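Major centromere autoantigen B (Homo sapiens, PDB 1HLV) binds the CENP-B box of centromeric DNA through a DNA-binding region of two helix-turn-helix-type domains and kinks the DNA. Local coordinates at residues C[14-19]-C[43-48]; C[21-26]-C[32-37]; C[75-80]-C[102-107]. All blocks are in the same frame, centred on the assembly; numbering follows the deposited sequence.

Interaction 1: residues C[14-19]-C[43-48]; sequences SRIIQE and STILKN. With nucleotides of chain A; nucleotides of chain B.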
loop_
_atom_site.group_PDB
_atom_site.type_symbol
_atom_site.label_atom_id
_atom_site.label_comp_id
_atom_site.label_asym_id
_atom_site.label_seq_id
_atom_site.Cartn_x
_atom_site.Cartn_y
_atom_site.Cartn_z
ATOM N N SER C 14 2.040 -10.730 -5.507
ATOM C CA SER C 14 2.461 -11.594 -4.420
ATOM C C SER C 14 2.323 -13.066 -4.854
ATOM O O SER C 14 3.195 -13.896 -4.577
ATOM C CB SER C 14 1.597 -11.330 -3.190
ATOM O OG SER C 14 1.941 -12.203 -2.141
ATOM N N ARG C 15 1.230 -13.382 -5.543
ATOM C CA ARG C 15 0.997 -14.744 -6.000
ATOM C C ARG C 15 2.059 -15.143 -7.019
ATOM O O ARG C 15 2.597 -16.253 -6.971
ATOM C CB ARG C 15 -0.398 -14.869 -6.623
ATOM C CG ARG C 15 -0.736 -16.278 -7.089
ATOM C CD ARG C 15 -2.118 -16.340 -7.720
ATOM N NE ARG C 15 -2.378 -17.623 -8.373
ATOM C CZ ARG C 15 -3.472 -17.896 -9.081
ATOM N NH1 ARG C 15 -4.415 -16.977 -9.231
ATOM N NH2 ARG C 15 -3.617 -19.084 -9.653
ATOM N N ILE C 16 2.358 -14.237 -7.943
ATOM C CA ILE C 16 3.367 -14.490 -8.964
ATOM C C ILE C 16 4.710 -14.796 -8.295
ATOM O O ILE C 16 5.402 -15.743 -8.669
ATOM C CB ILE C 16 3.511 -13.266 -9.904
ATOM C CG1 ILE C 16 2.239 -13.118 -10.736
ATOM C CG2 ILE C 16 4.720 -13.417 -10.812
ATOM C CD1 ILE C 16 2.214 -11.893 -11.612
ATOM N N ILE C 17 5.067 -13.990 -7.300
ATOM C CA ILE C 17 6.313 -14.172 -6.570
ATOM C C ILE C 17 6.322 -15.544 -5.916
ATOM O O ILE C 17 7.284 -16.297 -6.034
ATOM C CB ILE C 17 6.473 -13.086 -5.481
ATOM C CG1 ILE C 17 6.799 -11.744 -6.135
ATOM C CG2 ILE C 17 7.561 -13.475 -4.498
ATOM C CD1 ILE C 17 6.616 -10.562 -5.209
ATOM N N GLN C 18 5.235 -15.859 -5.223
ATOM C CA GLN C 18 5.099 -17.135 -4.539
ATOM C C GLN C 18 5.218 -18.293 -5.527
ATOM O O GLN C 18 5.761 -19.351 -5.202
ATOM C CB GLN C 18 3.746 -17.196 -3.834
ATOM C CG GLN C 18 3.478 -18.508 -3.132
ATOM C CD GLN C 18 2.046 -18.632 -2.644
ATOM O OE1 GLN C 18 1.655 -19.667 -2.099
ATOM N NE2 GLN C 18 1.252 -17.576 -2.840
ATOM N N GLU C 19 4.707 -18.090 -6.735
ATOM C CA GLU C 19 4.763 -19.126 -7.754
ATOM C C GLU C 19 6.211 -19.465 -8.103
ATOM O O GLU C 19 6.570 -20.636 -8.237
ATOM C CB GLU C 19 4.026 -18.674 -9.018
ATOM C CG GLU C 19 3.916 -19.751 -10.084
ATOM C CD GLU C 19 2.878 -20.811 -9.741
ATOM O OE1 GLU C 19 2.528 -20.944 -8.549
ATOM O OE2 GLU C 19 2.421 -21.517 -10.665
ATOM N N SER C 43 10.457 -10.314 -14.344
ATOM C CA SER C 43 11.768 -9.997 -13.795
ATOM C C SER C 43 11.685 -8.801 -12.849
ATOM O O SER C 43 12.167 -8.854 -11.712
ATOM C CB SER C 43 12.755 -9.684 -14.919
ATOM O OG SER C 43 12.989 -10.821 -15.729
ATOM N N THR C 44 11.066 -7.719 -13.313
ATOM C CA THR C 44 10.967 -6.544 -12.470
ATOM C C THR C 44 10.153 -6.833 -11.206
ATOM O O THR C 44 10.450 -6.285 -10.146
ATOM C CB THR C 44 10.440 -5.320 -13.262
ATOM O OG1 THR C 44 9.625 -4.507 -12.412
ATOM C CG2 THR C 44 9.678 -5.752 -14.472
ATOM N N ILE C 45 9.160 -7.715 -11.295
ATOM C CA ILE C 45 8.390 -8.076 -10.105
ATOM C C ILE C 45 9.317 -8.800 -9.119
ATOM O O ILE C 45 9.337 -8.501 -7.919
ATOM C CB ILE C 45 7.219 -9.022 -10.438
ATOM C CG1 ILE C 45 6.113 -8.252 -11.175
ATOM C CG2 ILE C 45 6.692 -9.666 -9.160
ATOM C CD1 ILE C 45 4.902 -9.109 -11.544
ATOM N N LEU C 46 10.078 -9.766 -9.632
ATOM C CA LEU C 46 11.007 -10.515 -8.798
ATOM C C LEU C 46 12.059 -9.598 -8.186
ATOM O O LEU C 46 12.429 -9.773 -7.026
ATOM C CB LEU C 46 11.686 -11.625 -9.605
ATOM C CG LEU C 46 10.779 -12.788 -10.016
ATOM C CD1 LEU C 46 11.611 -13.855 -10.706
ATOM C CD2 LEU C 46 10.090 -13.372 -8.794
ATOM N N LYS C 47 12.544 -8.619 -8.945
ATOM C CA LYS C 47 13.534 -7.724 -8.373
ATOM C C LYS C 47 12.955 -6.851 -7.252
ATOM O O LYS C 47 13.672 -6.473 -6.327
ATOM C CB LYS C 47 14.166 -6.825 -9.435
ATOM C CG LYS C 47 15.330 -6.042 -8.842
ATOM C CD LYS C 47 16.254 -5.430 -9.874
ATOM C CE LYS C 47 17.508 -4.861 -9.195
ATOM N NZ LYS C 47 18.483 -4.232 -10.156
ATOM N N ASN C 48 11.664 -6.532 -7.331
ATOM C CA ASN C 48 11.016 -5.712 -6.310
ATOM C C ASN C 48 10.348 -6.587 -5.263
ATOM O O ASN C 48 9.573 -6.114 -4.441
ATOM C CB ASN C 48 9.979 -4.788 -6.947
ATOM C CG ASN C 48 10.602 -3.798 -7.912
ATOM O OD1 ASN C 48 11.612 -3.170 -7.601
ATOM N ND2 ASN C 48 9.995 -3.647 -9.090
ATOM P P DT A 4 14.961 -13.585 -14.426
ATOM O OP1 DT A 4 15.074 -14.144 -13.053
ATOM O OP2 DT A 4 13.621 -13.358 -15.026
ATOM O "O5'" DT A 4 15.789 -12.233 -14.457
ATOM C "C5'" DT A 4 17.204 -12.303 -14.424
ATOM C "C4'" DT A 4 17.820 -10.984 -14.816
ATOM O "O4'" DT A 4 17.723 -10.756 -16.243
ATOM C "C3'" DT A 4 17.217 -9.762 -14.130
ATOM O "O3'" DT A 4 18.279 -9.006 -13.559
ATOM C "C2'" DT A 4 16.538 -9.003 -15.264
ATOM C "C1'" DT A 4 17.355 -9.410 -16.481
ATOM N N1 DT A 4 16.654 -9.358 -17.783
ATOM C C2 DT A 4 17.202 -8.588 -18.788
ATOM O O2 DT A 4 18.214 -7.916 -18.641
ATOM N N3 DT A 4 16.520 -8.631 -19.981
ATOM C C4 DT A 4 15.371 -9.344 -20.259
ATOM O O4 DT A 4 14.884 -9.311 -21.388
ATOM C C5 DT A 4 14.832 -10.098 -19.155
ATOM C C7 DT A 4 13.561 -10.865 -19.359
ATOM C C6 DT A 4 15.495 -10.073 -17.986
ATOM P P DT A 5 17.956 -7.814 -12.541
ATOM O OP1 DT A 5 18.862 -7.933 -11.364
ATOM O OP2 DT A 5 16.485 -7.769 -12.327
ATOM O "O5'" DT A 5 18.419 -6.560 -13.401
ATOM C "C5'" DT A 5 19.704 -6.563 -14.000
ATOM C "C4'" DT A 5 19.863 -5.390 -14.936
ATOM O "O4'" DT A 5 19.117 -5.589 -16.160
ATOM C "C3'" DT A 5 19.436 -4.030 -14.389
ATOM O "O3'" DT A 5 20.437 -3.081 -14.767
ATOM C "C2'" DT A 5 18.120 -3.760 -15.106
ATOM C "C1'" DT A 5 18.353 -4.430 -16.451
ATOM N N1 DT A 5 17.160 -4.869 -17.203
ATOM C C2 DT A 5 17.070 -4.503 -18.526
ATOM O O2 DT A 5 17.868 -3.749 -19.064
ATOM N N3 DT A 5 16.004 -5.047 -19.201
ATOM C C4 DT A 5 15.028 -5.881 -18.683
ATOM O O4 DT A 5 14.152 -6.332 -19.417
ATOM C C5 DT A 5 15.143 -6.167 -17.275
ATOM C C7 DT A 5 14.096 -7.015 -16.624
ATOM C C6 DT A 5 16.189 -5.655 -16.610
ATOM P P DC B 15 2.898 -4.897 -18.757
ATOM O OP1 DC B 15 1.630 -4.729 -19.513
ATOM O OP2 DC B 15 3.115 -6.130 -17.955
ATOM O "O5'" DC B 15 4.099 -4.686 -19.779
ATOM C "C5'" DC B 15 4.048 -3.633 -20.735
ATOM C "C4'" DC B 15 5.368 -3.514 -21.461
ATOM O "O4'" DC B 15 6.379 -2.905 -20.620
ATOM C "C3'" DC B 15 5.969 -4.834 -21.943
ATOM O "O3'" DC B 15 6.619 -4.590 -23.189
ATOM C "C2'" DC B 15 7.033 -5.119 -20.895
ATOM C "C1'" DC B 15 7.545 -3.714 -20.643
ATOM N N1 DC B 15 8.298 -3.476 -19.398
ATOM C C2 DC B 15 9.073 -2.312 -19.308
ATOM O O2 DC B 15 9.103 -1.539 -20.278
ATOM N N3 DC B 15 9.765 -2.057 -18.173
ATOM C C4 DC B 15 9.703 -2.914 -17.148
ATOM N N4 DC B 15 10.389 -2.613 -16.036
ATOM C C5 DC B 15 8.931 -4.115 -17.214
ATOM C C6 DC B 15 8.249 -4.353 -18.350
#
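Ile45 of helix 39-47 divides its contact between Ile16 and Ile17 of helix 10-22. Its CB points toward residues 14-19, and the two branches then part. CG2, anti to the backbone N, lies against Ile17, 3.7 Å from Ile17 CG1. Ile17 CD1 is a little farther from Ile45 CG2, at 4.1 Å. CG1 takes the other course, anti to the carbonyl carbon (chi1 -72°), and carries the extended chain to CD1, which meets the methyl end of Ile16, with Ile45 CD1 and Ile16 CD1 3.9 Å apart. The Ile16 and Ile45 side chains cross at about a right angle, whereas Ile17 slants across the CG2 branch. Leu46 adds only a light touch, through CD2, near the backbone of Ile17. The helix segments themselves run almost perpendicular, at 88°. This is how the second helix of the helix-turn-helix, the one presented to DNA, is seated on the first helix of the N-terminal domain. Ile52 of helix 49-59 packs on both Ile17 and Ile45, while Phe35 and Ile37 cover Ile16, so the three isoleucines are buried. Other residues of helix 39-47 reach the DNA. Ser43 OG donates a hydrogen bond to OP2 of DT4 of chain A at 2.7 Å; Pro39 O also lies within bonding distance of Ser43 OG, and the two acceptors must share or compete for its single proton. Ser43 CB rests 3.4 Å from C7, the thymine methyl of DT5 of chain A. Thr44 CG2 comes 3.3 Å from C5 of DC15 of chain B. Lys47, extended, lays CD 3.4 Å from OP2 of DT5 of chain A, with its NZ 3.9 Å from OP1, probably attracted by the phosphate charge rather than directly bonded.

Interaction 2: residues C[21-26]-C[32-37]; sequences EENPDL and ARRFNI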
loop_
_atom_site.group_PDB
_atom_site.type_symbol
_atom_site.label_atom_id
_atom_site.label_comp_id
_atom_site.label_asym_id
_atom_site.label_seq_id
_atom_site.Cartn_x
_atom_site.Cartn_y
_atom_site.Cartn_z
ATOM N N GLU C 21 8.938 -19.011 -6.235
ATOM C CA GLU C 21 9.658 -19.615 -5.120
ATOM C C GLU C 21 9.264 -21.072 -4.860
ATOM O O GLU C 21 10.044 -21.836 -4.293
ATOM C CB GLU C 21 9.451 -18.784 -3.852
ATOM C CG GLU C 21 9.808 -17.318 -4.047
ATOM C CD GLU C 21 9.746 -16.511 -2.760
ATOM O OE1 GLU C 21 8.786 -16.707 -1.978
ATOM O OE2 GLU C 21 10.653 -15.670 -2.542
ATOM N N GLU C 22 8.063 -21.458 -5.282
ATOM C CA GLU C 22 7.595 -22.826 -5.083
ATOM C C GLU C 22 7.867 -23.712 -6.297
ATOM O O GLU C 22 7.655 -24.920 -6.250
ATOM C CB GLU C 22 6.096 -22.837 -4.782
ATOM C CG GLU C 22 5.697 -21.965 -3.616
ATOM C CD GLU C 22 4.203 -21.986 -3.366
ATOM O OE1 GLU C 22 3.439 -22.004 -4.357
ATOM O OE2 GLU C 22 3.791 -21.971 -2.185
ATOM N N ASN C 23 8.332 -23.108 -7.384
ATOM C CA ASN C 23 8.617 -23.851 -8.605
ATOM C C ASN C 23 9.951 -23.412 -9.193
ATOM O O ASN C 23 10.028 -22.988 -10.349
ATOM C CB ASN C 23 7.505 -23.614 -9.625
ATOM C CG ASN C 23 6.164 -24.141 -9.155
ATOM O OD1 ASN C 23 5.737 -25.223 -9.559
ATOM N ND2 ASN C 23 5.495 -23.383 -8.289
ATOM N N PRO C 24 11.027 -23.513 -8.398
ATOM C CA PRO C 24 12.366 -23.120 -8.850
ATOM C C PRO C 24 12.858 -23.874 -10.084
ATOM O O PRO C 24 13.776 -23.419 -10.766
ATOM C CB PRO C 24 13.235 -23.384 -7.620
ATOM C CG PRO C 24 12.514 -24.516 -6.932
ATOM C CD PRO C 24 11.074 -24.088 -7.041
ATOM N N ASP C 25 12.241 -25.015 -10.380
ATOM C CA ASP C 25 12.655 -25.804 -11.536
ATOM C C ASP C 25 11.876 -25.535 -12.821
ATOM O O ASP C 25 11.824 -26.383 -13.717
ATOM C CB ASP C 25 12.598 -27.300 -11.206
ATOM C CG ASP C 25 13.662 -27.713 -10.204
ATOM O OD1 ASP C 25 14.819 -27.252 -10.346
ATOM O OD2 ASP C 25 13.346 -28.501 -9.283
ATOM N N LEU C 26 11.276 -24.355 -12.915
ATOM C CA LEU C 26 10.523 -23.989 -14.108
ATOM C C LEU C 26 11.190 -22.801 -14.781
ATOM O O LEU C 26 11.803 -21.969 -14.119
ATOM C CB LEU C 26 9.080 -23.632 -13.744
ATOM C CG LEU C 26 8.188 -24.762 -13.226
ATOM C CD1 LEU C 26 6.857 -24.196 -12.768
ATOM C CD2 LEU C 26 7.974 -25.793 -14.324
ATOM N N ALA C 32 5.995 -16.783 -16.566
ATOM C CA ALA C 32 5.442 -15.572 -17.157
ATOM C C ALA C 32 4.231 -15.938 -18.019
ATOM O O ALA C 32 3.221 -15.229 -18.027
ATOM C CB ALA C 32 6.493 -14.865 -18.010
ATOM N N ARG C 33 4.334 -17.049 -18.741
ATOM C CA ARG C 33 3.241 -17.487 -19.597
ATOM C C ARG C 33 2.009 -17.832 -18.778
ATOM O O ARG C 33 0.896 -17.444 -19.129
ATOM C CB ARG C 33 3.641 -18.710 -20.421
ATOM C CG ARG C 33 2.542 -19.149 -21.380
ATOM C CD ARG C 33 2.676 -20.612 -21.792
ATOM N NE ARG C 33 1.494 -21.385 -21.417
ATOM C CZ ARG C 33 1.297 -21.930 -20.220
ATOM N NH1 ARG C 33 2.211 -21.796 -19.269
ATOM N NH2 ARG C 33 0.179 -22.599 -19.964
ATOM N N ARG C 34 2.212 -18.570 -17.690
ATOM C CA ARG C 34 1.114 -18.969 -16.822
ATOM C C ARG C 34 0.293 -17.791 -16.321
ATOM O O ARG C 34 -0.907 -17.924 -16.086
ATOM C CB ARG C 34 1.641 -19.741 -15.619
ATOM C CG ARG C 34 2.270 -21.063 -15.963
ATOM C CD ARG C 34 2.640 -21.807 -14.701
ATOM N NE ARG C 34 3.174 -23.127 -15.000
ATOM C CZ ARG C 34 3.384 -24.064 -14.084
ATOM N NH1 ARG C 34 3.103 -23.819 -12.808
ATOM N NH2 ARG C 34 3.862 -25.247 -14.448
ATOM N N PHE C 35 0.940 -16.646 -16.137
ATOM C CA PHE C 35 0.235 -15.465 -15.667
ATOM C C PHE C 35 -0.026 -14.505 -16.797
ATOM O O PHE C 35 -0.614 -13.445 -16.596
ATOM C CB PHE C 35 1.015 -14.777 -14.547
ATOM C CG PHE C 35 1.059 -15.576 -13.288
ATOM C CD1 PHE C 35 2.122 -16.432 -13.027
ATOM C CD2 PHE C 35 -0.005 -15.535 -12.394
ATOM C CE1 PHE C 35 2.125 -17.239 -11.900
ATOM C CE2 PHE C 35 -0.014 -16.342 -11.257
ATOM C CZ PHE C 35 1.054 -17.196 -11.012
ATOM N N ASN C 36 0.411 -14.886 -17.990
ATOM C CA ASN C 36 0.195 -14.067 -19.171
ATOM C C ASN C 36 0.769 -12.662 -18.999
ATOM O O ASN C 36 0.059 -11.672 -19.151
ATOM C CB ASN C 36 -1.305 -13.977 -19.460
ATOM C CG ASN C 36 -1.609 -13.323 -20.796
ATOM O OD1 ASN C 36 -2.676 -12.736 -20.973
ATOM N ND2 ASN C 36 -0.682 -13.434 -21.746
ATOM N N ILE C 37 2.050 -12.584 -18.663
ATOM C CA ILE C 37 2.728 -11.303 -18.496
ATOM C C ILE C 37 4.081 -11.394 -19.185
ATOM O O ILE C 37 4.667 -12.473 -19.278
ATOM C CB ILE C 37 2.975 -10.965 -17.015
ATOM C CG1 ILE C 37 3.777 -12.090 -16.357
ATOM C CG2 ILE C 37 1.657 -10.718 -16.312
ATOM C CD1 ILE C 37 4.203 -11.789 -14.932
#
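The turn that leaves helix 10-22 and the last turn of helix 28-35 meet at the surface of the N-terminal DNA-binding domain, where Leu26 lies over the guanidinium group of Arg34. The touching is done by Leu26 CD1, which sits 3.4 Å above the guanidinium plane, displaced toward its rim. From there CD1 is 3.6 Å from Arg34 NH2 and 3.7 Å from Arg34 CZ. Leu26 CD2 is farther off, 4.1 Å from Arg34 NH2, and the two side chains cross at about a right angle. Arg34, its chain fully extended from CG to NE, brings the guanidinium to Leu26 while NE stays bridged to Glu30 of its own helix. The rotation of the flat group is probably fixed by two carboxylates: Glu30 OE2 forms this salt bridge with NE, and Glu19 OE2 forms another with NH1. Asn23 OD1 approaches Arg34 NH1 obliquely at 4.4 Å, too far for a hydrogen bond; the amide nitrogen of Asn23 is instead bound to the carbonyl of Glu19. A type I beta turn from Asn23 to Leu26, closed by Leu26 N to Asn23 O, folds the chain back after helix 10-22. Beyond Arg34 the helix-turn-helix continues through a Schellman motif, in which Asn36 takes a positive phi of 57° and its N bonds to Arg33 O at 2.8 Å. Ile37 N bonds to Ala32 O at 3.0 Å. Ile37, just past this cap, packs on Leu42 of helix 39-47.

Interaction 3: residues C[75-80]-C[102-107]; sequences DKLEGL and EKALRI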
loop_
_atom_site.group_PDB
_atom_site.type_symbol
_atom_site.label_atom_id
_atom_site.label_comp_id
_atom_site.label_asym_id
_atom_site.label_seq_id
_atom_site.Cartn_x
_atom_site.Cartn_y
_atom_site.Cartn_z
ATOM N N ASP C 75 3.118 11.674 4.307
ATOM C CA ASP C 75 3.416 10.335 4.811
ATOM C C ASP C 75 4.030 10.296 6.207
ATOM O O ASP C 75 3.724 9.404 6.994
ATOM C CB ASP C 75 4.331 9.582 3.842
ATOM C CG ASP C 75 4.580 8.145 4.279
ATOM O OD1 ASP C 75 5.675 7.869 4.826
ATOM O OD2 ASP C 75 3.671 7.295 4.099
ATOM N N LYS C 76 4.894 11.249 6.530
ATOM C CA LYS C 76 5.507 11.235 7.852
ATOM C C LYS C 76 4.422 11.406 8.909
ATOM O O LYS C 76 4.417 10.705 9.920
ATOM C CB LYS C 76 6.555 12.341 7.969
ATOM C CG LYS C 76 7.382 12.292 9.238
ATOM C CD LYS C 76 8.407 13.417 9.239
ATOM C CE LYS C 76 9.199 13.485 10.549
ATOM N NZ LYS C 76 10.236 12.424 10.694
ATOM N N LEU C 77 3.496 12.330 8.653
ATOM C CA LEU C 77 2.389 12.600 9.570
ATOM C C LEU C 77 1.519 11.350 9.707
ATOM O O LEU C 77 1.133 10.966 10.816
ATOM C CB LEU C 77 1.558 13.783 9.053
ATOM C CG LEU C 77 0.280 14.178 9.806
ATOM C CD1 LEU C 77 -0.152 15.597 9.441
ATOM C CD2 LEU C 77 -0.821 13.189 9.470
ATOM N N GLU C 78 1.218 10.714 8.579
ATOM C CA GLU C 78 0.404 9.503 8.592
ATOM C C GLU C 78 1.013 8.389 9.441
ATOM O O GLU C 78 0.291 7.587 10.045
ATOM C CB GLU C 78 0.188 9.009 7.165
ATOM C CG GLU C 78 -0.844 9.830 6.426
ATOM C CD GLU C 78 -0.926 9.491 4.957
ATOM O OE1 GLU C 78 -0.779 8.292 4.608
ATOM O OE2 GLU C 78 -1.151 10.427 4.160
ATOM N N GLY C 79 2.340 8.343 9.491
ATOM C CA GLY C 79 2.999 7.320 10.276
ATOM C C GLY C 79 2.685 7.532 11.736
ATOM O O GLY C 79 2.245 6.613 12.429
ATOM N N LEU C 80 2.901 8.757 12.201
ATOM C CA LEU C 80 2.633 9.104 13.592
ATOM C C LEU C 80 1.157 8.918 13.966
ATOM O O LEU C 80 0.843 8.375 15.024
ATOM C CB LEU C 80 3.085 10.543 13.845
ATOM C CG LEU C 80 4.606 10.651 13.639
ATOM C CD1 LEU C 80 5.059 12.108 13.548
ATOM C CD2 LEU C 80 5.299 9.901 14.778
ATOM N N GLU C 102 -8.506 16.048 14.400
ATOM C CA GLU C 102 -7.971 16.986 15.373
ATOM C C GLU C 102 -6.510 16.638 15.657
ATOM O O GLU C 102 -5.629 17.508 15.681
ATOM C CB GLU C 102 -8.806 16.880 16.642
ATOM C CG GLU C 102 -8.476 17.849 17.740
ATOM C CD GLU C 102 -9.411 17.659 18.916
ATOM O OE1 GLU C 102 -10.637 17.844 18.729
ATOM O OE2 GLU C 102 -8.931 17.313 20.021
ATOM N N LYS C 103 -6.269 15.350 15.858
ATOM C CA LYS C 103 -4.937 14.847 16.132
ATOM C C LYS C 103 -3.996 15.084 14.953
ATOM O O LYS C 103 -2.832 15.404 15.147
ATOM C CB LYS C 103 -5.009 13.353 16.452
ATOM C CG LYS C 103 -3.674 12.724 16.787
ATOM C CD LYS C 103 -3.062 13.336 18.036
ATOM C CE LYS C 103 -1.826 12.567 18.467
ATOM N NZ LYS C 103 -1.206 13.142 19.694
ATOM N N ALA C 104 -4.504 14.934 13.734
ATOM C CA ALA C 104 -3.687 15.130 12.542
ATOM C C ALA C 104 -3.229 16.577 12.405
ATOM O O ALA C 104 -2.090 16.847 12.007
ATOM C CB ALA C 104 -4.452 14.710 11.305
ATOM N N LEU C 105 -4.116 17.512 12.726
ATOM C CA LEU C 105 -3.767 18.923 12.635
ATOM C C LEU C 105 -2.709 19.294 13.677
ATOM O O LEU C 105 -1.885 20.179 13.437
ATOM C CB LEU C 105 -5.020 19.788 12.796
ATOM C CG LEU C 105 -5.979 19.769 11.594
ATOM C CD1 LEU C 105 -7.226 20.585 11.914
ATOM C CD2 LEU C 105 -5.282 20.338 10.357
ATOM N N ARG C 106 -2.723 18.612 14.821
ATOM C CA ARG C 106 -1.747 18.875 15.877
ATOM C C ARG C 106 -0.378 18.318 15.508
ATOM O O ARG C 106 0.643 18.946 15.774
ATOM C CB ARG C 106 -2.185 18.246 17.198
ATOM C CG ARG C 106 -3.320 18.949 17.902
ATOM C CD ARG C 106 -3.825 18.048 19.012
ATOM N NE ARG C 106 -4.961 18.601 19.741
ATOM C CZ ARG C 106 -5.729 17.883 20.557
ATOM N NH1 ARG C 106 -5.477 16.589 20.730
ATOM N NH2 ARG C 106 -6.740 18.453 21.205
ATOM N N ILE C 107 -0.362 17.125 14.920
ATOM C CA ILE C 107 0.879 16.498 14.501
ATOM C C ILE C 107 1.495 17.376 13.408
ATOM O O ILE C 107 2.706 17.582 13.374
ATOM C CB ILE C 107 0.620 15.077 13.961
ATOM C CG1 ILE C 107 0.070 14.194 15.084
ATOM C CG2 ILE C 107 1.903 14.467 13.408
ATOM C CD1 ILE C 107 -0.250 12.758 14.655
#
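Ile107 CG2 meets both Leu77 and Leu80, the two leucines of residues 75-80 that face helix 97-111. It lies 4.0 Å from Leu77 CG and 3.9 Å from Leu80 CD1. The other branch of Ile107 ends in CD1, 4.1 Å from Leu80 CB, so both its arms bear on Leu80. Both leucines lie obliquely across the isoleucine. With CG anti to the backbone N (chi1 176°), Leu77 can extend past Ile107 to the preceding turn of helix 97-111. There its CD1 comes 3.5 Å from Ala104 O, a carbon-to-carbonyl contact, while Leu77 CD2 is 4.3 Å from Ala104 CB. The small alanine side chain probably lets this leucine come near the backbone. The segment axes pass 9.9 Å apart at 126°, a steep crossing in which Leu77 and Ile107 have the nearest CA atoms. In the next shell, Leu81 of helix 75-88 packs on Ala104 and Ile107, and Leu111 of helix 97-111 touches both leucines. Phe116, from a loop, and Trp122, from helix 120-129 of this Tc5 transposase-type domain, both touch Leu77 and Ala104. Polar residues frame the junction. Lys103 forms a cation-pi contact with Trp84, which joins the same two helices beyond residues 75-80. Glu78, whose side chain sets off away from helix 97-111, makes a salt bridge to Arg129 of helix 120-129. Within helix 97-111, Arg106 NH2 and Glu102 OE2 form a salt bridge of 2.7 Å, one turn apart, with Glu102 CG over one face of the guanidinium group. The side chains that meet across the segments are thus all aliphatic, with one methyl also against a carbonyl oxygen, and the relative position of the segments probably depends largely on side-chain fit.

From the N terminus, helix 10-22 opens both interaction 1 and interaction 2. Interaction 2 closes first, a short loop from residues 21-26 to 32-37 that joins the turn after helix 10-22 to the end of helix 28-35; it sits wholly within the longer loop that interaction 1 closes at 43-48 on helix 39-47. The two share helix 10-22 and touch directly, and both lie in the N-terminal DNA-binding domain. The chain then runs on through helix 49-59 before interaction 3 ties helix 75-88 to helix 97-111 of the second, Tc5 transposase-type domain. It follows in series, its nearest atoms about 17 Å from interaction 1 and about 25 Å from interaction 2.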